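Xaa-Pro dipeptidase (Pyrococcus horikoshii, PDB 1WY2) probably splits dipeptides that carry proline at the C-terminal position, as a homodimeric two-metal peptidase of the M24B family. Local coordinates at residues 137-148 with 340-348. Residues are numbered along the deposited sequence; the frame is centred on the assembly and turned at random.
Sequences EKACEIADKAVM and SKRLTKTER
Asp144 of helix 130-153 and Thr346 of the C-terminal tail illustrate how one carboxylate can fasten a loop to a helix. Thr346 OG1 donates to Asp144 OD1 at 2.5 Å, and Thr346 N reaches the same oxygen at 3.1 Å; both come from one face, well out of the carboxylate plane. The donor to the other oxygen lies nearer that plane: Lys345 N meets Asp144 OD2 on the syn side at 2.9 Å, nearly straight (179°). A water adds a fourth tie, donating to both Asp144 OD2 and Leu343 O. Asp144 already points toward the tail, and with CG anti to the carbonyl carbon (chi1 -83°) its carboxylate is set against Lys345 and Thr346. Replacing this aspartate with an alanine would probably leave the Lys345 and Thr346 amides and the Thr346 hydroxyl without their carboxylate, and the tail freer to shift along the helix.

One turn earlier, Cys140 supplies the apolar part: its SG lies 3.7 Å from Leu343 CB and also touches Thr344 CG2. Farther down, Met148 SD rests against Thr346 CG2. At the solvent-facing margin, Glu137 crosses the extended Lys341 chain at about a right angle, and Lys341 NZ is forked between the two carboxylate oxygens, 3.1 Å from Glu137 OE1 and OE2, each oxygen offering its syn lone pair. A longer salt bridge joins Lys345 NZ to Glu137 OE2 (3.5 Å).

Thr344 turns its hydroxyl to Asp331 and Thr332 of strand 325-336, the strand that carries the metal ligand Glu330. The contact thus joins helix 130-153 of the M24 catalytic domain, which has the pita-bread fold, to the tail leaving its strand 339-342, close to the two-metal site, with the Thr344 side chain about 9 Å from a bound zinc ion.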
loop_
_atom_site.group_PDB
_atom_site.type_symbol
_atom_site.label_atom_id
_atom_site.label_comp_id
_atom_site.label_asym_id
_atom_site.label_seq_id
_atom_site.Cartn_x
_atom_site.Cartn_y
_atom_site.Cartn_z
ATOM N N GLU A 137 -20.530 2.146 7.186
ATOM C CA GLU A 137 -21.362 1.140 7.841
ATOM C C GLU A 137 -21.508 -0.098 6.957
ATOM O O GLU A 137 -21.502 -1.225 7.455
ATOM C CB GLU A 137 -22.736 1.728 8.191
ATOM C CG GLU A 137 -23.657 0.760 8.928
ATOM C CD GLU A 137 -24.569 1.455 9.925
ATOM O OE1 GLU A 137 -25.026 2.581 9.634
ATOM O OE2 GLU A 137 -24.837 0.869 10.997
ATOM N N LYS A 138 -21.628 0.102 5.647
ATOM C CA LYS A 138 -21.755 -1.032 4.735
ATOM C C LYS A 138 -20.447 -1.823 4.698
ATOM O O LYS A 138 -20.457 -3.054 4.617
ATOM C CB LYS A 138 -22.116 -0.559 3.321
ATOM C CG LYS A 138 -22.559 -1.682 2.393
ATOM C CD LYS A 138 -23.858 -2.304 2.887
ATOM C CE LYS A 138 -24.392 -3.359 1.930
ATOM N NZ LYS A 138 -25.705 -3.880 2.423
ATOM N N ALA A 139 -19.319 -1.120 4.758
ATOM C CA ALA A 139 -18.020 -1.788 4.752
ATOM C C ALA A 139 -17.917 -2.638 6.015
ATOM O O ALA A 139 -17.342 -3.728 6.004
ATOM C CB ALA A 139 -16.889 -0.759 4.719
ATOM N N CYS A 140 -18.480 -2.132 7.106
ATOM C CA CYS A 140 -18.455 -2.854 8.369
ATOM C C CYS A 140 -19.363 -4.076 8.294
ATOM O O CYS A 140 -19.100 -5.093 8.934
ATOM C CB CYS A 140 -18.893 -1.939 9.518
ATOM S SG CYS A 140 -17.682 -0.659 9.955
ATOM N N GLU A 141 -20.434 -3.976 7.512
ATOM C CA GLU A 141 -21.362 -5.093 7.351
ATOM C C GLU A 141 -20.623 -6.217 6.628
ATOM O O GLU A 141 -20.779 -7.394 6.953
ATOM C CB GLU A 141 -22.579 -4.662 6.529
ATOM C CG GLU A 141 -23.686 -5.701 6.468
ATOM C CD GLU A 141 -24.825 -5.287 5.555
ATOM O OE1 GLU A 141 -24.667 -5.386 4.320
ATOM O OE2 GLU A 141 -25.876 -4.854 6.075
ATOM N N ILE A 142 -19.819 -5.838 5.640
ATOM C CA ILE A 142 -19.032 -6.795 4.875
ATOM C C ILE A 142 -17.966 -7.413 5.784
ATOM O O ILE A 142 -17.681 -8.609 5.698
ATOM C CB ILE A 142 -18.356 -6.109 3.659
ATOM C CG1 ILE A 142 -19.431 -5.675 2.657
ATOM C CG2 ILE A 142 -17.353 -7.056 2.998
ATOM C CD1 ILE A 142 -18.895 -4.923 1.464
ATOM N N ALA A 143 -17.388 -6.598 6.662
ATOM C CA ALA A 143 -16.363 -7.091 7.582
ATOM C C ALA A 143 -16.993 -8.074 8.567
ATOM O O ALA A 143 -16.394 -9.097 8.898
ATOM C CB ALA A 143 -15.718 -5.925 8.335
ATOM N N ASP A 144 -18.201 -7.760 9.037
ATOM C CA ASP A 144 -18.902 -8.650 9.967
ATOM C C ASP A 144 -19.122 -10.010 9.309
ATOM O O ASP A 144 -18.923 -11.053 9.930
ATOM C CB ASP A 144 -20.262 -8.064 10.380
ATOM C CG ASP A 144 -20.153 -7.054 11.511
ATOM O OD1 ASP A 144 -19.344 -7.276 12.439
ATOM O OD2 ASP A 144 -20.896 -6.048 11.484
ATOM N N LYS A 145 -19.537 -9.995 8.047
ATOM C CA LYS A 145 -19.771 -11.239 7.320
ATOM C C LYS A 145 -18.478 -12.033 7.188
ATOM O O LYS A 145 -18.481 -13.264 7.258
ATOM C CB LYS A 145 -20.341 -10.949 5.928
ATOM C CG LYS A 145 -21.784 -10.483 5.940
ATOM C CD LYS A 145 -22.285 -10.214 4.535
ATOM C CE LYS A 145 -23.760 -9.845 4.553
ATOM N NZ LYS A 145 -24.278 -9.589 3.179
ATOM N N ALA A 146 -17.369 -11.322 7.005
ATOM C CA ALA A 146 -16.074 -11.973 6.857
ATOM C C ALA A 146 -15.647 -12.636 8.162
ATOM O O ALA A 146 -15.131 -13.751 8.156
ATOM C CB ALA A 146 -15.027 -10.962 6.412
ATOM N N VAL A 147 -15.861 -11.948 9.277
ATOM C CA VAL A 147 -15.494 -12.501 10.575
ATOM C C VAL A 147 -16.321 -13.748 10.884
ATOM O O VAL A 147 -15.795 -14.738 11.396
ATOM C CB VAL A 147 -15.695 -11.468 11.702
ATOM C CG1 VAL A 147 -15.463 -12.121 13.060
ATOM C CG2 VAL A 147 -14.729 -10.307 11.508
ATOM N N MET A 148 -17.613 -13.702 10.575
ATOM C CA MET A 148 -18.475 -14.853 10.825
ATOM C C MET A 148 -18.035 -16.024 9.966
ATOM O O MET A 148 -18.065 -17.174 10.408
ATOM C CB MET A 148 -19.942 -14.514 10.539
ATOM C CG MET A 148 -20.563 -13.533 11.529
ATOM S SD MET A 148 -20.477 -14.061 13.260
ATOM C CE MET A 148 -21.786 -15.323 13.311
ATOM N N SER A 340 -22.362 6.694 21.474
ATOM C CA SER A 340 -21.739 6.066 20.318
ATOM C C SER A 340 -22.629 5.001 19.696
ATOM O O SER A 340 -23.621 4.575 20.286
ATOM C CB SER A 340 -20.408 5.431 20.722
ATOM O OG SER A 340 -20.618 4.331 21.589
ATOM N N LYS A 341 -22.260 4.590 18.491
ATOM C CA LYS A 341 -22.977 3.558 17.758
ATOM C C LYS A 341 -21.937 2.573 17.236
ATOM O O LYS A 341 -20.937 2.981 16.642
ATOM C CB LYS A 341 -23.740 4.158 16.575
ATOM C CG LYS A 341 -24.375 3.106 15.676
ATOM C CD LYS A 341 -25.012 3.706 14.435
ATOM C CE LYS A 341 -25.702 2.620 13.622
ATOM N NZ LYS A 341 -26.375 3.157 12.414
ATOM N N ARG A 342 -22.157 1.283 17.470
ATOM C CA ARG A 342 -21.227 0.272 16.982
ATOM C C ARG A 342 -21.548 -0.008 15.513
ATOM O O ARG A 342 -22.635 -0.493 15.196
ATOM C CB ARG A 342 -21.357 -1.015 17.811
ATOM C CG ARG A 342 -20.873 -0.876 19.252
ATOM C CD ARG A 342 -21.065 -2.169 20.043
ATOM N NE ARG A 342 -20.339 -3.291 19.450
ATOM C CZ ARG A 342 -20.898 -4.460 19.153
ATOM N NH1 ARG A 342 -22.188 -4.659 19.394
ATOM N NH2 ARG A 342 -20.171 -5.428 18.615
ATOM N N LEU A 343 -20.614 0.309 14.615
ATOM C CA LEU A 343 -20.844 0.079 13.190
ATOM C C LEU A 343 -20.602 -1.392 12.869
ATOM O O LEU A 343 -21.251 -1.958 11.988
ATOM C CB LEU A 343 -19.950 0.994 12.347
ATOM C CG LEU A 343 -20.150 2.491 12.628
ATOM C CD1 LEU A 343 -19.290 3.306 11.671
ATOM C CD2 LEU A 343 -21.622 2.870 12.460
ATOM N N THR A 344 -19.653 -2.003 13.578
ATOM C CA THR A 344 -19.392 -3.429 13.431
ATOM C C THR A 344 -20.307 -4.017 14.501
ATOM O O THR A 344 -20.292 -3.566 15.648
ATOM C CB THR A 344 -17.913 -3.776 13.703
ATOM O OG1 THR A 344 -17.456 -3.084 14.871
ATOM C CG2 THR A 344 -17.060 -3.389 12.509
ATOM N N LYS A 345 -21.107 -5.010 14.135
ATOM C CA LYS A 345 -22.084 -5.563 15.072
ATOM C C LYS A 345 -21.927 -7.016 15.511
ATOM O O LYS A 345 -22.749 -7.524 16.273
ATOM C CB LYS A 345 -23.480 -5.361 14.476
ATOM C CG LYS A 345 -23.729 -3.924 14.027
ATOM C CD LYS A 345 -24.985 -3.790 13.180
ATOM C CE LYS A 345 -25.125 -2.371 12.640
ATOM N NZ LYS A 345 -26.330 -2.225 11.767
ATOM N N THR A 346 -20.886 -7.688 15.040
ATOM C CA THR A 346 -20.664 -9.083 15.410
ATOM C C THR A 346 -20.563 -9.248 16.923
ATOM O O THR A 346 -20.005 -8.395 17.613
ATOM C CB THR A 346 -19.372 -9.626 14.771
ATOM O OG1 THR A 346 -19.513 -9.635 13.346
ATOM C CG2 THR A 346 -19.089 -11.041 15.255
ATOM N N GLU A 347 -21.107 -10.349 17.439
ATOM C CA GLU A 347 -21.057 -10.621 18.875
ATOM C C GLU A 347 -19.613 -10.566 19.365
ATOM O O GLU A 347 -18.698 -11.007 18.674
ATOM C CB GLU A 347 -21.649 -12.004 19.173
ATOM C CG GLU A 347 -21.479 -12.463 20.615
ATOM C CD GLU A 347 -22.201 -11.575 21.611
ATOM O OE1 GLU A 347 -21.567 -11.153 22.601
ATOM O OE2 GLU A 347 -23.405 -11.303 21.408
ATOM N N ARG A 348 -19.418 -10.038 20.568
ATOM C CA ARG A 348 -18.082 -9.920 21.136
ATOM C C ARG A 348 -17.733 -11.039 22.111
ATOM O O ARG A 348 -16.572 -11.427 22.229
ATOM C CB ARG A 348 -17.932 -8.563 21.823
ATOM C CG ARG A 348 -17.845 -7.401 20.849
ATOM C CD ARG A 348 -17.963 -6.069 21.561
ATOM N NE ARG A 348 -19.340 -5.787 21.967
ATOM C CZ ARG A 348 -19.718 -4.668 22.575
ATOM N NH1 ARG A 348 -18.822 -3.726 22.852
ATOM N NH2 ARG A 348 -20.995 -4.478 22.887
HETATM O O HOH W 1 -22.136 -3.990 10.313
#